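Local coordinates for polyhedrin (PDB 5A9A), which forms the crystalline protein matrix of cypovirus polyhedra, the occlusion bodies that embed virus particles and protect them outside the insect host, at the interface of chains A and B. Numbering follows the deposited sequence. Chains: chain A/B, Polyhedrin.

Contact 1: the interface of chains A and B. Residues chain A 133, 135-136; chain B 19, 23, 222, 236-237.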
loop_
_atom_site.group_PDB
_atom_site.type_symbol
_atom_site.label_atom_id
_atom_site.label_comp_id
_atom_site.label_asym_id
_atom_site.label_seq_id
_atom_site.Cartn_x
_atom_site.Cartn_y
_atom_site.Cartn_z
ATOM N N ASP A 133 -4.859 11.679 -22.084
ATOM C CA ASP A 133 -5.890 10.669 -22.285
ATOM C C ASP A 133 -5.321 9.328 -21.836
ATOM O O ASP A 133 -4.281 8.900 -22.331
ATOM C CB ASP A 133 -6.268 10.610 -23.766
ATOM C CG ASP A 133 -7.491 9.756 -24.031
ATOM O OD1 ASP A 133 -7.520 8.591 -23.589
ATOM O OD2 ASP A 133 -8.428 10.258 -24.686
ATOM N N ARG A 135 -5.909 6.461 -22.503
ATOM C CA ARG A 135 -5.787 5.461 -23.558
ATOM C C ARG A 135 -4.457 5.568 -24.305
ATOM O O ARG A 135 -4.114 4.681 -25.090
ATOM C CB ARG A 135 -6.968 5.565 -24.528
ATOM C CG ARG A 135 -8.306 5.210 -23.882
ATOM C CD ARG A 135 -9.493 5.590 -24.756
ATOM N NE ARG A 135 -9.602 7.036 -24.931
ATOM C CZ ARG A 135 -10.594 7.644 -25.576
ATOM N NH1 ARG A 135 -11.579 6.935 -26.110
ATOM N NH2 ARG A 135 -10.601 8.965 -25.683
ATOM N N ARG A 136 -3.712 6.646 -24.059
ATOM C CA ARG A 136 -2.362 6.781 -24.604
ATOM C C ARG A 136 -1.314 6.799 -23.495
ATOM O O ARG A 136 -0.123 6.986 -23.755
ATOM C CB ARG A 136 -2.218 8.063 -25.425
ATOM C CG ARG A 136 -3.096 8.147 -26.657
ATOM C CD ARG A 136 -2.604 9.258 -27.571
ATOM N NE ARG A 136 -3.609 9.679 -28.542
ATOM C CZ ARG A 136 -4.404 10.735 -28.390
ATOM N NH1 ARG A 136 -4.321 11.485 -27.300
ATOM N NH2 ARG A 136 -5.285 11.044 -29.330
ATOM N N VAL B 19 -5.408 8.411 -35.604
ATOM C CA VAL B 19 -5.604 9.022 -34.298
ATOM C C VAL B 19 -6.786 8.347 -33.603
ATOM O O VAL B 19 -6.728 8.042 -32.412
ATOM C CB VAL B 19 -5.852 10.540 -34.411
ATOM C CG1 VAL B 19 -6.443 11.090 -33.117
ATOM C CG2 VAL B 19 -4.561 11.260 -34.758
ATOM N N LEU B 23 -6.519 5.653 -30.120
ATOM C CA LEU B 23 -7.218 5.720 -28.840
ATOM C C LEU B 23 -7.831 4.373 -28.474
ATOM O O LEU B 23 -7.968 4.043 -27.296
ATOM C CB LEU B 23 -8.307 6.793 -28.884
ATOM C CG LEU B 23 -7.814 8.240 -28.938
ATOM C CD1 LEU B 23 -8.982 9.177 -29.184
ATOM C CD2 LEU B 23 -7.080 8.617 -27.660
ATOM N N ASN B 222 -13.319 9.388 -20.373
ATOM C CA ASN B 222 -13.514 8.254 -21.272
ATOM C C ASN B 222 -13.434 6.915 -20.544
ATOM O O ASN B 222 -12.705 6.007 -20.945
ATOM C CB ASN B 222 -12.518 8.308 -22.434
ATOM C CG ASN B 222 -12.868 9.391 -23.439
ATOM O OD1 ASN B 222 -13.786 9.231 -24.242
ATOM N ND2 ASN B 222 -12.148 10.504 -23.386
ATOM N N GLY B 236 -15.824 4.070 -23.666
ATOM C CA GLY B 236 -14.372 4.059 -23.714
ATOM C C GLY B 236 -13.797 4.190 -25.112
ATOM O O GLY B 236 -12.589 4.371 -25.279
ATOM N N LEU B 237 -14.660 4.104 -26.120
ATOM C CA LEU B 237 -14.223 4.110 -27.512
ATOM C C LEU B 237 -14.077 5.529 -28.056
ATOM O O LEU B 237 -14.426 6.503 -27.392
ATOM C CB LEU B 237 -15.213 3.321 -28.372
ATOM C CG LEU B 237 -14.842 1.893 -28.794
ATOM C CD1 LEU B 237 -13.890 1.213 -27.818
ATOM C CD2 LEU B 237 -16.108 1.067 -28.969
#
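A:Arg135 has the helical backbone of the short 3-10 helix 134-136, whereas B:Asn222, the loop residue facing it, has a left-handed helical one (phi 54°, psi 51°). In this cypovirus polyhedrin interface A:Arg135 packs against B:Leu23 and the loop residues B:Asn222, B:Gly236 and B:Leu237, while A:Arg136 meets B:Leu23 and B:Val19, one turn apart in helix 11-25. B:Leu23 (85 Å² hidden) and A:Arg135 (73 Å²) bury the most surface of the patch. The chain of A:Arg135 bends at chi3 (-65°), turning the guanidinium back toward A:Asp133, whose carboxylate it grips side-on through NE and NH2. A:Arg135 NE meets A:Asp133 OD1 at 2.9 Å, and A:Arg135 NH2 meets the syn lone pair of A:Asp133 OD2 at 2.7 Å in a salt bridge; both oxygens lie close to the guanidinium plane. A:Asp133 OD1 also takes the backbone N of A:Arg135 at 2.9 Å on its anti lone pair, so A:Asp133 caps the start of the helix while fixing the rotation of the arginine head. The remaining terminal nitrogen, A:Arg135 NH1, crosses to the backbone O of B:Gly236 at 2.9 Å, approaching from well above that carbonyl's plane, with a weaker bond to B:Leu237 O. The guanidinium is sandwiched. Over one face the amide of B:Asn222 stacks with its plane moderately tilted, B:Asn222 CG lying 3.1 Å above the A:Arg135 guanidinium plane and displaced toward the rim; the amide ND2 makes no hydrogen bond to NH2. Over the opposite face sits CB of B:Leu23, near the centre. The aliphatic stem of A:Arg135 rests on the same leucine's backbone, with A:Arg135 CB 3.3 Å from B:Leu23 O. Methyl CD2 of B:Leu23 lies over the centre of the A:Arg136 guanidinium, 3.4 Å above its plane, and also touches the carboxylate of A:Asp133. A turn earlier in the helix, B:Val19 only grazes this guanidinium, its CG1 4.0 Å from A:Arg136 NH2.

Contact 2: the interface of chains A and B. Residues chain A 134, 137-139; chain B 31-33.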
loop_
_atom_site.group_PDB
_atom_site.type_symbol
_atom_site.label_atom_id
_atom_site.label_comp_id
_atom_site.label_asym_id
_atom_site.label_seq_id
_atom_site.Cartn_x
_atom_site.Cartn_y
_atom_site.Cartn_z
ATOM N N TRP A 134 -5.994 8.665 -20.900
ATOM C CA TRP A 134 -5.465 7.430 -20.321
ATOM C C TRP A 134 -5.200 6.368 -21.384
ATOM O O TRP A 134 -4.365 5.481 -21.197
ATOM C CB TRP A 134 -6.415 6.870 -19.257
ATOM C CG TRP A 134 -7.681 6.278 -19.803
ATOM C CD1 TRP A 134 -8.866 6.924 -20.011
ATOM C CD2 TRP A 134 -7.892 4.916 -20.200
ATOM N NE1 TRP A 134 -9.800 6.049 -20.514
ATOM C CE2 TRP A 134 -9.225 4.812 -20.648
ATOM C CE3 TRP A 134 -7.079 3.777 -20.230
ATOM C CZ2 TRP A 134 -9.767 3.614 -21.114
ATOM C CZ3 TRP A 134 -7.617 2.588 -20.696
ATOM C CH2 TRP A 134 -8.950 2.516 -21.130
ATOM N N ALA A 137 -1.755 6.621 -22.256
ATOM C CA ALA A 137 -0.842 6.644 -21.121
ATOM C C ALA A 137 -0.154 5.291 -20.966
ATOM O O ALA A 137 -0.688 4.259 -21.369
ATOM C CB ALA A 137 -1.586 7.010 -19.852
ATOM N N ARG A 138 1.043 5.310 -20.391
ATOM C CA ARG A 138 1.803 4.090 -20.150
ATOM C C ARG A 138 2.389 4.116 -18.741
ATOM O O ARG A 138 2.209 5.087 -18.000
ATOM C CB ARG A 138 2.932 3.939 -21.177
ATOM C CG ARG A 138 2.492 3.415 -22.542
ATOM C CD ARG A 138 1.954 4.516 -23.445
ATOM N NE ARG A 138 1.607 4.005 -24.770
ATOM C CZ ARG A 138 0.433 3.470 -25.089
ATOM N NH1 ARG A 138 -0.531 3.372 -24.178
ATOM N NH2 ARG A 138 0.215 3.037 -26.324
ATOM N N ALA A 139 3.084 3.048 -18.369
ATOM C CA ALA A 139 3.773 3.005 -17.086
ATOM C C ALA A 139 4.622 4.259 -16.931
ATOM O O ALA A 139 4.555 4.948 -15.910
ATOM C CB ALA A 139 4.645 1.762 -16.993
ATOM N N ASP B 31 2.255 -2.670 -21.118
ATOM C CA ASP B 31 2.579 -1.575 -20.200
ATOM C C ASP B 31 1.765 -0.307 -20.468
ATOM O O ASP B 31 2.077 0.765 -19.947
ATOM C CB ASP B 31 4.077 -1.265 -20.201
ATOM C CG ASP B 31 4.829 -2.037 -19.128
ATOM O OD1 ASP B 31 4.242 -2.978 -18.557
ATOM O OD2 ASP B 31 6.003 -1.713 -18.854
ATOM N N ALA B 32 0.717 -0.430 -21.276
ATOM C CA ALA B 32 -0.271 0.635 -21.382
ATOM C C ALA B 32 -1.044 0.686 -20.068
ATOM O O ALA B 32 -1.135 -0.313 -19.357
ATOM C CB ALA B 32 -1.211 0.388 -22.544
ATOM N N ILE B 33 -1.594 1.849 -19.746
ATOM C CA ILE B 33 -2.324 2.019 -18.496
ATOM C C ILE B 33 -3.714 1.395 -18.555
ATOM O O ILE B 33 -4.390 1.444 -19.581
ATOM C CB ILE B 33 -2.461 3.514 -18.135
ATOM C CG1 ILE B 33 -1.126 4.063 -17.622
ATOM C CG2 ILE B 33 -3.552 3.720 -17.092
ATOM C CD1 ILE B 33 -0.665 3.441 -16.318
HETATM O O HOH W 1 -3.731 2.840 -21.947
#
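B:Ile33, with 48 Å² hidden, lies against A:Ala137 and A:Arg138 and hides more surface than any other residue of this polyhedrin subunit patch. Its backbone N donates to A:Ala137 O at 3.0 Å, while A:Ala139 N donates to B:Asp31 O, also at 3.0 Å. These two bonds frame an antiparallel beta bridge that pairs A:Arg138 with B:Ala32. With CG1 of B:Ile33 anti to its carbonyl carbon (chi1 -75°), this branch runs alongside the chain A backbone, 3.7 Å from A:Ala137 CB and also against the carbonyl of A:Arg138. B:Asp31 contributes chiefly through its backbone carbonyl, which also touches CB and CG of A:Arg138. That arginine bends at chi2 (83°), folding its guanidinium back so that A:Arg138 NH1 donates to A:Ala137 O at 2.9 Å and packs 3.5 Å from B:Ala32 CB. A:Ala137 O is thus gripped by two donors, B:Ile33 N and A:Arg138 NH1, from opposite faces of its carbonyl plane. B:Ile33 O meets the edge of the A:Trp134 ring in its plane, and water 1 lies 2.8 Å from both B:Ile33 O and A:Trp134 O, bridging the two carbonyls. In the fold, A:Trp134 opens 3-10 helix 134-136, A:Ala137 to A:Ala139 are the loop leaving it, and B:Asp31 to B:Ile33 form the loop leading directly into strand 34-41.

Contact 1 and contact 2 have C-alpha centres about 11 Å apart and are neighbouring patches of one interface. The 3-10 helix 134-136 of chain A joins them: its last two residues serve contact 1, while its first residue and the loop that follows serve contact 2. Chain B supplies helix 11-25 to the first and the loop before strand 34-41 to the second. Contact 1 relies largely on side chains, contact 2 on backbone pairing. The interface as a whole is not an exact two-fold, so the two copies use different surfaces, which is compatible with, but does not by itself show, a closed three-copy assembly.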